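Local coordinates for protein lovastatin nonaketide synthase, polyketide synthase component (Aspergillus terreus, PDB 7CPX) that assembles dihydromonacolin L on its acyl-carrier domain from nine malonyl-CoA units, as the homodimeric iterative polyketide synthase of lovastatin biosynthesis, at residues 59-63 / 972-978; 93-98 / 131-136; 626-630 / 655-659; 1038-1042 / 1065-1069; 1747-1751 / 2249-2253. The protein carries 2 engineered substitutions. One frame throughout, in Å; residues are numbered along the deposited sequence.

Contact 1: residues 59-63 / 972-978; sequences GKHHG and NFVRPRD
The carboxylate of D978 stacks on the imidazole of H61, the two planes 20° apart, with OD2 above the middle of the ring and 3.6 Å from CD2 of H61. That same oxygen faces the backbone of the next residue: H62 N points straight at D978 OD2, but at 3.4 Å the hydrogen bond is weak. The H62 ring is directed at the end of strand 967-974; its CG sits between the backbone N and the carbonyl carbon (chi1 61°), and F973 CB makes a CH-pi contact over one face, 4.1 Å from the ring centroid. The opposite face of H62 is taken by CE1 of H61, offset toward the rim, and H61 ND1 is held by H62 O at 3.0 Å. D978 forms two salt bridges within its own segment, OD1 to R977 NH1 at 2.9 Å and OD2 to R975 NH1 at 3.3 Å, while R975 NE is bound to D1037 O. R977 NH2 lies over the face of the R975 guanidinium, while R975 CD covers that of R977; the shared carboxylate probably offsets part of the charge. E145 of the second subunit packs on H62. A compact salt-bridge network thus sits just past the end of a strand in the N-terminal hotdog fold, where the dehydratase domain meets a loop of the ketosynthase.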
# COMPACT_ATOMS: atom_id res chain seq x y z
N GLY A 59 -16.10 1.71 -22.44
CA GLY A 59 -16.41 0.49 -21.71
C GLY A 59 -15.21 -0.42 -21.54
O GLY A 59 -15.02 -1.03 -20.49
N LYS A 60 -14.37 -0.51 -22.57
CA LYS A 60 -13.21 -1.39 -22.54
C LYS A 60 -12.06 -0.83 -21.72
O LYS A 60 -11.00 -1.46 -21.66
CB LYS A 60 -12.73 -1.67 -23.97
CG LYS A 60 -13.74 -2.43 -24.82
CD LYS A 60 -13.10 -3.05 -26.05
CE LYS A 60 -12.63 -2.00 -27.04
NZ LYS A 60 -13.76 -1.20 -27.58
N HIS A 61 -12.25 0.33 -21.08
CA HIS A 61 -11.21 0.87 -20.21
C HIS A 61 -10.95 -0.09 -19.06
O HIS A 61 -11.88 -0.65 -18.47
CB HIS A 61 -11.62 2.24 -19.68
CG HIS A 61 -10.53 2.96 -18.95
ND1 HIS A 61 -10.03 2.52 -17.74
CD2 HIS A 61 -9.85 4.08 -19.25
CE1 HIS A 61 -9.09 3.34 -17.33
NE2 HIS A 61 -8.96 4.30 -18.23
N HIS A 62 -9.67 -0.27 -18.73
CA HIS A 62 -9.29 -1.23 -17.71
C HIS A 62 -9.95 -0.91 -16.37
O HIS A 62 -9.87 0.22 -15.89
CB HIS A 62 -7.77 -1.25 -17.55
CG HIS A 62 -7.21 0.07 -17.11
ND1 HIS A 62 -7.22 0.48 -15.80
CD2 HIS A 62 -6.63 1.07 -17.82
CE1 HIS A 62 -6.66 1.67 -15.71
NE2 HIS A 62 -6.30 2.05 -16.92
N GLY A 63 -10.59 -1.91 -15.78
CA GLY A 63 -11.18 -1.75 -14.46
C GLY A 63 -12.23 -0.66 -14.39
O GLY A 63 -12.32 0.04 -13.36
N ASN A 972 -3.10 1.97 -10.58
CA ASN A 972 -3.58 2.21 -11.93
C ASN A 972 -2.87 1.25 -12.88
O ASN A 972 -1.80 0.73 -12.57
CB ASN A 972 -3.34 3.67 -12.35
CG ASN A 972 -3.91 3.98 -13.72
OD1 ASN A 972 -4.54 3.14 -14.35
ND2 ASN A 972 -3.68 5.21 -14.18
N PHE A 973 -3.48 1.03 -14.03
CA PHE A 973 -2.89 0.21 -15.09
C PHE A 973 -2.97 1.04 -16.37
O PHE A 973 -3.92 0.92 -17.15
CB PHE A 973 -3.61 -1.13 -15.22
CG PHE A 973 -3.23 -2.12 -14.17
CD1 PHE A 973 -3.62 -1.94 -12.85
CD2 PHE A 973 -2.49 -3.24 -14.48
CE1 PHE A 973 -3.28 -2.85 -11.88
CE2 PHE A 973 -2.14 -4.16 -13.51
CZ PHE A 973 -2.54 -3.96 -12.21
N VAL A 974 -1.96 1.87 -16.58
CA VAL A 974 -1.98 2.83 -17.67
C VAL A 974 -1.65 2.12 -18.98
O VAL A 974 -0.63 1.44 -19.09
CB VAL A 974 -0.99 3.97 -17.41
CG1 VAL A 974 -0.89 4.88 -18.62
CG2 VAL A 974 -1.40 4.77 -16.19
N ARG A 975 -2.53 2.27 -19.97
CA ARG A 975 -2.22 1.94 -21.34
C ARG A 975 -2.42 3.17 -22.21
O ARG A 975 -3.37 3.93 -21.99
CB ARG A 975 -3.09 0.78 -21.86
CG ARG A 975 -4.59 1.00 -21.72
CD ARG A 975 -5.36 0.15 -22.71
NE ARG A 975 -5.22 -1.28 -22.46
CZ ARG A 975 -6.09 -2.01 -21.76
NH1 ARG A 975 -7.16 -1.47 -21.20
NH2 ARG A 975 -5.87 -3.31 -21.62
N PRO A 976 -1.55 3.41 -23.20
CA PRO A 976 -1.60 4.69 -23.91
C PRO A 976 -2.95 5.01 -24.54
O PRO A 976 -3.35 6.18 -24.55
CB PRO A 976 -0.51 4.54 -24.98
CG PRO A 976 0.45 3.58 -24.38
CD PRO A 976 -0.37 2.62 -23.58
N ARG A 977 -3.68 4.02 -25.06
CA ARG A 977 -4.95 4.34 -25.70
C ARG A 977 -5.98 4.82 -24.68
O ARG A 977 -6.86 5.61 -25.03
CB ARG A 977 -5.48 3.14 -26.48
CG ARG A 977 -5.77 1.90 -25.66
CD ARG A 977 -6.68 0.96 -26.44
NE ARG A 977 -6.70 -0.39 -25.88
CZ ARG A 977 -7.50 -0.79 -24.90
NH1 ARG A 977 -8.34 0.04 -24.31
NH2 ARG A 977 -7.44 -2.06 -24.50
N ASP A 978 -5.90 4.35 -23.44
CA ASP A 978 -6.79 4.84 -22.40
C ASP A 978 -6.43 6.24 -21.94
O ASP A 978 -7.28 6.93 -21.37
CB ASP A 978 -6.79 3.88 -21.20
CG ASP A 978 -7.45 2.56 -21.51
OD1 ASP A 978 -7.88 2.36 -22.67
OD2 ASP A 978 -7.56 1.71 -20.60

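Contact 2: residues 93-98 / 131-136; sequences ESMDPQ and VMTHDY
D96 and Y136 meet in the thiolase-type fold of the ketosynthase, at the helix N-cap that opens helix 97-113. As N-cap residue, D96 receives Q98 N on OD1 at 2.8 Å, from well above the carboxylate plane, and a second, weak bond from Q98 NE2 reaches its OD2. CG lies anti to the backbone N (chi1 -180°), which carries the carboxylate alongside CB of Y136, its plane nearly parallel to that of the phenol ring (13° apart) but displaced to one side. P97 sets its CD over one face of that ring in a CH-pi contact whose modelled distance is doubtful, and S94 O lies at the ring edge, in plane. The ring also meets W937 edge-to-face. Q98 lays its amide beside the inverse gamma turn centred on H134, NE2 coming to 3.7 Å from H134 CA. The H134 ring stacks on H134 of the second subunit, while the side chain of T133, bound to N209, lies about 7 Å from that of H367, a predicted active-site residue. At the far end, Y136 OH is also bound to V938 N and gives its own hydrogen to E93 O at 3.2 Å, nearly along the C=O axis.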
# COMPACT_ATOMS: atom_id res chain seq x y z
N GLU A 93 -25.37 -12.51 7.72
CA GLU A 93 -24.40 -11.61 7.11
C GLU A 93 -23.59 -12.33 6.05
O GLU A 93 -23.33 -11.79 4.97
CB GLU A 93 -23.48 -11.02 8.18
CG GLU A 93 -24.19 -10.09 9.16
CD GLU A 93 -23.29 -9.65 10.29
OE1 GLU A 93 -22.11 -10.07 10.32
OE2 GLU A 93 -23.75 -8.87 11.15
N SER A 94 -23.18 -13.57 6.34
CA SER A 94 -22.43 -14.36 5.37
C SER A 94 -23.24 -14.65 4.12
O SER A 94 -22.66 -14.89 3.06
CB SER A 94 -21.99 -15.68 6.01
OG SER A 94 -21.37 -15.45 7.27
N MET A 95 -24.57 -14.65 4.22
CA MET A 95 -25.41 -15.04 3.11
C MET A 95 -25.29 -14.06 1.95
O MET A 95 -25.08 -12.86 2.13
CB MET A 95 -26.87 -15.13 3.53
CG MET A 95 -27.23 -16.41 4.26
SD MET A 95 -29.01 -16.57 4.49
CE MET A 95 -29.56 -16.64 2.78
N ASP A 96 -25.44 -14.60 0.74
CA ASP A 96 -25.54 -13.76 -0.44
C ASP A 96 -26.89 -13.05 -0.42
O ASP A 96 -27.93 -13.71 -0.24
CB ASP A 96 -25.40 -14.61 -1.70
CG ASP A 96 -25.49 -13.80 -2.98
OD1 ASP A 96 -25.77 -12.59 -2.91
OD2 ASP A 96 -25.28 -14.39 -4.06
N PRO A 97 -26.93 -11.73 -0.59
CA PRO A 97 -28.24 -11.06 -0.71
C PRO A 97 -29.15 -11.73 -1.71
O PRO A 97 -30.38 -11.68 -1.56
CB PRO A 97 -27.86 -9.64 -1.14
CG PRO A 97 -26.50 -9.43 -0.59
CD PRO A 97 -25.82 -10.76 -0.62
N GLN A 98 -28.58 -12.37 -2.73
CA GLN A 98 -29.40 -13.15 -3.65
C GLN A 98 -30.13 -14.25 -2.90
O GLN A 98 -31.33 -14.45 -3.10
CB GLN A 98 -28.54 -13.74 -4.76
CG GLN A 98 -27.89 -12.69 -5.65
CD GLN A 98 -27.15 -13.30 -6.83
OE1 GLN A 98 -27.17 -12.75 -7.93
NE2 GLN A 98 -26.49 -14.42 -6.60
N VAL A 131 -29.26 -18.15 -11.15
CA VAL A 131 -28.39 -17.08 -10.69
C VAL A 131 -27.17 -17.03 -11.59
O VAL A 131 -26.57 -18.07 -11.90
CB VAL A 131 -27.97 -17.28 -9.22
CG1 VAL A 131 -29.20 -17.38 -8.34
CG2 VAL A 131 -27.13 -18.52 -9.08
N MET A 132 -26.80 -15.83 -12.01
CA MET A 132 -25.68 -15.61 -12.91
C MET A 132 -24.67 -14.61 -12.38
O MET A 132 -23.50 -14.67 -12.78
CB MET A 132 -26.18 -15.13 -14.27
CG MET A 132 -25.10 -14.79 -15.29
SD MET A 132 -25.71 -13.64 -16.54
CE MET A 132 -24.63 -12.25 -16.25
N THR A 133 -25.06 -13.72 -11.47
CA THR A 133 -24.30 -12.51 -11.20
C THR A 133 -23.99 -12.38 -9.72
O THR A 133 -24.28 -11.35 -9.10
CB THR A 133 -25.07 -11.28 -11.68
OG1 THR A 133 -25.88 -11.63 -12.81
CG2 THR A 133 -24.09 -10.20 -12.09
N HIS A 134 -23.39 -13.41 -9.14
CA HIS A 134 -23.07 -13.66 -7.74
C HIS A 134 -22.00 -12.68 -7.28
O HIS A 134 -20.86 -13.07 -7.00
CB HIS A 134 -22.60 -15.10 -7.54
CG HIS A 134 -21.43 -15.48 -8.41
ND1 HIS A 134 -20.20 -14.88 -8.30
CD2 HIS A 134 -21.32 -16.40 -9.39
CE1 HIS A 134 -19.37 -15.42 -9.18
NE2 HIS A 134 -20.03 -16.34 -9.86
N ASP A 135 -22.36 -11.40 -7.22
CA ASP A 135 -21.44 -10.39 -6.71
C ASP A 135 -20.98 -10.75 -5.30
O ASP A 135 -19.79 -10.67 -4.99
CB ASP A 135 -22.10 -9.02 -6.73
CG ASP A 135 -22.41 -8.55 -8.14
OD1 ASP A 135 -22.12 -9.30 -9.09
OD2 ASP A 135 -22.95 -7.43 -8.29
N TYR A 136 -21.92 -11.13 -4.44
CA TYR A 136 -21.54 -11.83 -3.22
C TYR A 136 -20.89 -13.16 -3.60
O TYR A 136 -21.25 -13.78 -4.60
CB TYR A 136 -22.75 -12.05 -2.32
CG TYR A 136 -22.65 -11.40 -0.96
CD1 TYR A 136 -22.73 -10.03 -0.82
CD2 TYR A 136 -22.47 -12.17 0.19
CE1 TYR A 136 -22.65 -9.43 0.42
CE2 TYR A 136 -22.39 -11.58 1.43
CZ TYR A 136 -22.47 -10.21 1.54
OH TYR A 136 -22.39 -9.62 2.78

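Contact 3: residues 626-630 / 655-659; sequences FSQPL and HSSGE
One hydrogen bond joins Q628 to S657: the hydroxyl OG of S657 donates to Q628 O, 2.5 Å away. The donor arrives from the side of the carbonyl, at a C=O...donor angle of 113° and tilted 25° from the carbonyl plane. With OG anti to its own carbonyl carbon, S657 points the hydroxyl off the first turn of helix 657-665 at the flank of helix 624-644, where it also touches C631 and Q635. The acceptor sits at the kink of that helix, directly before P629.

Van der Waals contacts are few. CB of Q628 lies 3.8 Å from S657 OG, and the extended Q628 chain passes S656, its CG 3.8 Å from S656 OG. The amide continues to Q566, whose OE1 accepts from Q628 NE2 and forms a weak bond with S656 OG, so that Q566 ties the two segments together from outside. R681 packs against Q628 as well.

Backbone bonds shape the turn: G658 N binds H655 O, and E659 N binds S656 O at 2.9 Å. S656, at the N-cap position, has a positive phi of 55°. With G654 and G658 it fits a GxSxG nucleophile elbow between strand 648-652 and helix 657-665, as in acyltransferases that carry their catalytic serine in a GHSxG sequence. The chemistry implies a division of labour in this buried place: S657 spends its hydroxyl on the neighbouring helix, while that of S656, the probable nucleophile, is engaged in the weak bond to Q566.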
# COMPACT_ATOMS: atom_id res chain seq x y z
N PHE A 626 -88.84 -22.81 28.38
CA PHE A 626 -88.03 -22.17 27.35
C PHE A 626 -86.55 -22.14 27.69
O PHE A 626 -85.72 -22.32 26.81
CB PHE A 626 -88.52 -20.74 27.11
CG PHE A 626 -90.00 -20.64 26.88
CD1 PHE A 626 -90.65 -21.55 26.07
CD2 PHE A 626 -90.75 -19.65 27.49
CE1 PHE A 626 -92.01 -21.47 25.86
CE2 PHE A 626 -92.11 -19.56 27.29
CZ PHE A 626 -92.74 -20.47 26.47
N SER A 627 -86.21 -21.92 28.96
CA SER A 627 -84.80 -21.86 29.34
C SER A 627 -84.09 -23.18 29.09
O SER A 627 -82.97 -23.20 28.58
CB SER A 627 -84.67 -21.46 30.81
OG SER A 627 -85.30 -22.40 31.66
N GLN A 628 -84.74 -24.31 29.43
CA GLN A 628 -84.09 -25.60 29.21
C GLN A 628 -83.91 -25.88 27.73
O GLN A 628 -82.76 -26.07 27.29
CB GLN A 628 -84.88 -26.71 29.92
CG GLN A 628 -84.89 -26.58 31.43
CD GLN A 628 -85.80 -27.59 32.09
OE1 GLN A 628 -86.52 -28.34 31.42
NE2 GLN A 628 -85.79 -27.63 33.42
N PRO A 629 -84.96 -25.93 26.91
CA PRO A 629 -84.74 -26.15 25.47
C PRO A 629 -83.92 -25.06 24.81
O PRO A 629 -83.21 -25.34 23.84
CB PRO A 629 -86.16 -26.21 24.90
CG PRO A 629 -87.01 -25.53 25.90
CD PRO A 629 -86.39 -25.78 27.23
N LEU A 630 -83.98 -23.82 25.30
CA LEU A 630 -83.15 -22.77 24.73
C LEU A 630 -81.67 -23.09 24.88
O LEU A 630 -80.90 -23.03 23.92
CB LEU A 630 -83.47 -21.42 25.37
CG LEU A 630 -82.55 -20.26 24.99
CD1 LEU A 630 -83.35 -18.99 24.77
CD2 LEU A 630 -81.48 -20.03 26.05
N HIS A 655 -75.31 -29.94 33.74
CA HIS A 655 -76.56 -30.15 34.44
C HIS A 655 -77.72 -29.68 33.58
O HIS A 655 -77.60 -28.73 32.81
CB HIS A 655 -76.58 -29.42 35.79
CG HIS A 655 -76.42 -27.93 35.67
ND1 HIS A 655 -75.19 -27.31 35.62
CD2 HIS A 655 -77.35 -26.95 35.60
CE1 HIS A 655 -75.37 -26.01 35.52
NE2 HIS A 655 -76.66 -25.76 35.50
N SER A 656 -78.85 -30.37 33.71
CA SER A 656 -80.08 -30.04 32.99
C SER A 656 -79.75 -30.00 31.50
O SER A 656 -79.34 -31.04 30.96
CB SER A 656 -80.66 -28.74 33.57
OG SER A 656 -81.85 -28.38 32.91
N SER A 657 -79.90 -28.87 30.81
CA SER A 657 -79.62 -28.83 29.38
C SER A 657 -78.19 -29.29 29.09
O SER A 657 -77.95 -30.01 28.12
CB SER A 657 -79.85 -27.42 28.84
OG SER A 657 -81.19 -27.01 29.03
N GLY A 658 -77.25 -28.89 29.94
CA GLY A 658 -75.85 -29.24 29.75
C GLY A 658 -75.66 -30.73 29.60
O GLY A 658 -74.71 -31.19 28.95
N GLU A 659 -76.56 -31.51 30.20
CA GLU A 659 -76.51 -32.96 30.02
C GLU A 659 -77.11 -33.36 28.68
O GLU A 659 -76.47 -34.07 27.89
CB GLU A 659 -77.24 -33.65 31.18
CG GLU A 659 -76.80 -35.09 31.42
CD GLU A 659 -77.08 -36.00 30.24
OE1 GLU A 659 -78.18 -35.91 29.66
OE2 GLU A 659 -76.18 -36.80 29.88

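Contact 4: residues 1038-1042 / 1065-1069; sequences SLVEL and DSCLS
Peptide planes are the flat groups that meet between E1041 and C1067. C1067 N comes to E1041 O in the carbonyl plane, at 2.9 Å, whereas E1041 N approaches C1067 O, also at 2.9 Å, tilted 20° from that carbonyl's plane. The two bonds make E1041 and C1067 an antiparallel hydrogen-bonded pair, whose CB atoms stand 4.2 Å apart on one face of the sheet. On the other face L1042 and S1066 form the next, non-hydrogen-bonded pair: with CG anti to its carbonyl carbon (chi1 -64°), L1042 brings CD2 to 3.6 Å from CB of S1066. The gap between the strands is also bridged by CA-H...O contacts, S1066 CA lying 3.2 Å from E1041 O and L1042 CA approaching D1065 O. The axes of the short segments 1040-1042 and 1065-1067 approach to 4.7 Å at 165°; they belong to the two arms of a hairpin in the N-terminal hotdog fold of the dehydratase, with strand 967-974 flanking the first arm and strand 1075-1087 the second. Beyond C1067 the pairing stops and L1068 takes up helical backbone angles. Here V1040 continues the contact through side chains, CG1 packing 3.9 Å from CD2 of L1068. S1066 OG is bonded to S1077 OG, and the extended E1041 carries OE2 to a salt bridge with R941 of the second subunit.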
# COMPACT_ATOMS: atom_id res chain seq x y z
N SER A 1038 -1.02 -1.90 -24.41
CA SER A 1038 -0.30 -2.58 -23.34
C SER A 1038 -0.56 -1.90 -22.01
O SER A 1038 -0.50 -0.67 -21.90
CB SER A 1038 1.20 -2.59 -23.64
OG SER A 1038 1.72 -1.28 -23.69
N LEU A 1039 -0.86 -2.70 -20.99
CA LEU A 1039 -1.12 -2.19 -19.65
C LEU A 1039 0.16 -2.24 -18.83
O LEU A 1039 0.77 -3.30 -18.68
CB LEU A 1039 -2.22 -3.00 -18.97
CG LEU A 1039 -3.65 -2.77 -19.44
CD1 LEU A 1039 -4.57 -3.82 -18.85
CD2 LEU A 1039 -4.13 -1.38 -19.05
N VAL A 1040 0.56 -1.08 -18.30
CA VAL A 1040 1.69 -0.97 -17.40
C VAL A 1040 1.15 -0.53 -16.05
O VAL A 1040 0.51 0.53 -15.95
CB VAL A 1040 2.74 0.02 -17.93
CG1 VAL A 1040 3.88 0.16 -16.93
CG2 VAL A 1040 3.27 -0.44 -19.27
N GLU A 1041 1.39 -1.33 -15.02
CA GLU A 1041 0.87 -1.01 -13.70
C GLU A 1041 1.71 0.09 -13.06
O GLU A 1041 2.93 -0.00 -13.00
CB GLU A 1041 0.88 -2.25 -12.81
CG GLU A 1041 0.39 -2.00 -11.40
CD GLU A 1041 0.23 -3.27 -10.59
OE1 GLU A 1041 0.26 -4.36 -11.20
OE2 GLU A 1041 0.08 -3.18 -9.36
N LEU A 1042 1.03 1.14 -12.60
CA LEU A 1042 1.64 2.23 -11.86
C LEU A 1042 0.98 2.30 -10.49
O LEU A 1042 -0.24 2.49 -10.39
CB LEU A 1042 1.50 3.56 -12.59
CG LEU A 1042 2.19 3.67 -13.95
CD1 LEU A 1042 1.99 5.06 -14.53
CD2 LEU A 1042 3.67 3.37 -13.83
N ASP A 1065 5.91 3.15 -8.25
CA ASP A 1065 6.37 1.85 -8.68
C ASP A 1065 5.71 1.47 -9.99
O ASP A 1065 4.54 1.77 -10.23
CB ASP A 1065 6.06 0.79 -7.62
CG ASP A 1065 6.56 1.19 -6.24
OD1 ASP A 1065 7.59 1.89 -6.16
OD2 ASP A 1065 5.91 0.81 -5.24
N SER A 1066 6.47 0.80 -10.86
CA SER A 1066 5.98 0.46 -12.18
C SER A 1066 6.26 -1.00 -12.49
O SER A 1066 7.27 -1.57 -12.05
CB SER A 1066 6.62 1.33 -13.27
OG SER A 1066 8.04 1.26 -13.21
N CYS A 1067 5.34 -1.60 -13.24
CA CYS A 1067 5.50 -2.96 -13.75
C CYS A 1067 5.04 -2.98 -15.19
O CYS A 1067 3.85 -2.80 -15.47
CB CYS A 1067 4.69 -3.96 -12.92
SG CYS A 1067 4.88 -5.66 -13.49
N LEU A 1068 5.98 -3.18 -16.12
CA LEU A 1068 5.66 -3.09 -17.54
C LEU A 1068 4.68 -4.17 -17.97
O LEU A 1068 3.74 -3.89 -18.73
CB LEU A 1068 6.94 -3.18 -18.36
CG LEU A 1068 8.06 -2.23 -17.93
CD1 LEU A 1068 9.22 -2.29 -18.91
CD2 LEU A 1068 7.55 -0.81 -17.79
N SER A 1069 4.86 -5.41 -17.51
CA SER A 1069 4.00 -6.51 -17.91
C SER A 1069 3.73 -7.39 -16.70
O SER A 1069 4.59 -7.55 -15.83
CB SER A 1069 4.65 -7.34 -19.03
OG SER A 1069 3.82 -8.43 -19.39

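Contact 5: residues 1747-1751 / 2249-2253; sequences IRREH and VMLNN
M2250 lies against E1750 and H1751 where a loop of the ketoreductase's Rossmann-type domain meets the C-terminal end of helix 1735-1750. That helix flanks a separate, largely parallel sheet, consistent with the structural half of a polyketide synthase ketoreductase. The methionine chain, bent at chi2 and chi3, runs toward the oncoming E1750, its SD lying 3.3 Å from CG of E1750. Its methyl CE packs against OE1 of E1750 and NE2 of H1751. SD stands 5.3 Å from the centroid of the H1751 ring in an oblique Met-aromatic contact, 34° off the ring normal. Beside this, CD1 of L2251 meets CG1 of I1747, their side chains crossing at about a right angle, and CG of L2251 lies near E1750 OE1. No hydrogen bond crosses between the two segments, whose contact is van der Waals packing; polar ties lie beside it, R1748 bridging to D2421 and R1749 NE bonding T2417 OG1.

In the second shell, L1717 packs on both I1747 and L2251, and F1710 adds to the cover of L2251. E1750 OE2 makes a weak bond to A2305 N, while V2249 is fixed by backbone pairing with G2303. The N2252 side chain comes to the edge of the H1751 ring. H1751 is set at the end of the helix by the bond from its N to I1747 O at 2.7 Å.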
# COMPACT_ATOMS: atom_id res chain seq x y z
N ILE A 1747 38.62 27.29 -55.40
CA ILE A 1747 38.44 27.09 -56.84
C ILE A 1747 38.41 25.60 -57.17
O ILE A 1747 37.62 25.16 -58.01
CB ILE A 1747 39.56 27.81 -57.62
CG1 ILE A 1747 39.37 29.32 -57.53
CG2 ILE A 1747 39.56 27.36 -59.06
CD1 ILE A 1747 40.62 30.11 -57.82
N ARG A 1748 39.27 24.82 -56.51
CA ARG A 1748 39.30 23.38 -56.77
C ARG A 1748 37.94 22.75 -56.52
O ARG A 1748 37.62 21.71 -57.10
CB ARG A 1748 40.36 22.72 -55.90
CG ARG A 1748 40.59 21.25 -56.21
CD ARG A 1748 41.82 20.70 -55.51
NE ARG A 1748 41.72 20.78 -54.05
CZ ARG A 1748 42.29 21.71 -53.30
NH1 ARG A 1748 43.01 22.69 -53.84
NH2 ARG A 1748 42.14 21.66 -51.98
N ARG A 1749 37.12 23.37 -55.67
CA ARG A 1749 35.75 22.94 -55.44
C ARG A 1749 34.79 23.56 -56.44
O ARG A 1749 33.90 22.88 -56.95
CB ARG A 1749 35.33 23.32 -54.02
CG ARG A 1749 36.25 22.79 -52.93
CD ARG A 1749 35.79 21.43 -52.45
NE ARG A 1749 34.51 21.52 -51.76
CZ ARG A 1749 34.37 21.83 -50.47
NH1 ARG A 1749 35.42 22.07 -49.70
NH2 ARG A 1749 33.15 21.91 -49.95
N GLU A 1750 34.95 24.86 -56.71
CA GLU A 1750 34.08 25.55 -57.65
C GLU A 1750 34.17 24.92 -59.04
O GLU A 1750 33.15 24.61 -59.66
CB GLU A 1750 34.45 27.03 -57.72
CG GLU A 1750 34.23 27.79 -56.43
CD GLU A 1750 34.86 29.17 -56.44
OE1 GLU A 1750 35.56 29.49 -57.43
OE2 GLU A 1750 34.66 29.92 -55.47
N HIS A 1751 35.38 24.73 -59.53
CA HIS A 1751 35.61 24.17 -60.85
C HIS A 1751 36.27 22.80 -60.71
O HIS A 1751 37.49 22.67 -60.88
CB HIS A 1751 36.49 25.10 -61.69
CG HIS A 1751 35.92 26.48 -61.84
ND1 HIS A 1751 34.92 26.77 -62.73
CD2 HIS A 1751 36.23 27.64 -61.21
CE1 HIS A 1751 34.63 28.06 -62.65
NE2 HIS A 1751 35.41 28.61 -61.74
N VAL A 2249 29.42 34.23 -54.01
CA VAL A 2249 29.45 34.47 -55.44
C VAL A 2249 30.65 33.75 -56.03
O VAL A 2249 31.68 33.57 -55.37
CB VAL A 2249 29.51 35.99 -55.76
CG1 VAL A 2249 30.74 36.60 -55.13
CG2 VAL A 2249 29.50 36.22 -57.26
N MET A 2250 30.52 33.34 -57.29
CA MET A 2250 31.60 32.69 -58.00
C MET A 2250 32.62 33.71 -58.48
O MET A 2250 32.28 34.84 -58.83
CB MET A 2250 31.05 31.90 -59.20
CG MET A 2250 30.72 30.46 -58.90
SD MET A 2250 32.16 29.51 -58.35
CE MET A 2250 33.31 29.81 -59.68
N LEU A 2251 33.89 33.28 -58.51
CA LEU A 2251 34.96 34.19 -58.92
C LEU A 2251 34.71 34.74 -60.32
O LEU A 2251 34.90 35.94 -60.56
CB LEU A 2251 36.30 33.47 -58.86
CG LEU A 2251 36.91 33.28 -57.47
CD1 LEU A 2251 38.10 32.35 -57.55
CD2 LEU A 2251 37.33 34.61 -56.88
N ASN A 2252 34.28 33.89 -61.25
CA ASN A 2252 33.96 34.37 -62.58
C ASN A 2252 32.86 35.42 -62.53
O ASN A 2252 32.89 36.41 -63.28
CB ASN A 2252 33.54 33.20 -63.48
CG ASN A 2252 32.39 32.40 -62.89
OD1 ASN A 2252 31.60 32.91 -62.11
ND2 ASN A 2252 32.31 31.13 -63.27
N ASN A 2253 31.89 35.24 -61.64
CA ASN A 2253 30.83 36.22 -61.42
C ASN A 2253 31.13 37.19 -60.29
O ASN A 2253 30.37 38.14 -60.09
CB ASN A 2253 29.50 35.51 -61.14
CG ASN A 2253 29.06 34.63 -62.29
OD1 ASN A 2253 28.35 35.08 -63.19
ND2 ASN A 2253 29.47 33.37 -62.26

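From the N terminus, contact 1 opens in a ketosynthase loop and closes some 900 residues later at the end of strand 967-974 of the dehydratase. Contacts 2 and 3 nest inside that loop: 2 closes a short loop within the ketosynthase, 3 another within the acyltransferase, their centres about 67 Å apart. Contact 4 closes the hairpin of strands 1040-1052 and 1057-1067 after contact 1 has closed, yet the two touch, because strands 967-974 and 1040-1052 are neighbours, paired through N972 O and L1042 N at 2.9 Å. Contact 5 follows, spanning about 500 residues to join the ketoreductase to helix 1735-1750; its centre lies about 156 Å from that of contact 3. No two loops cross.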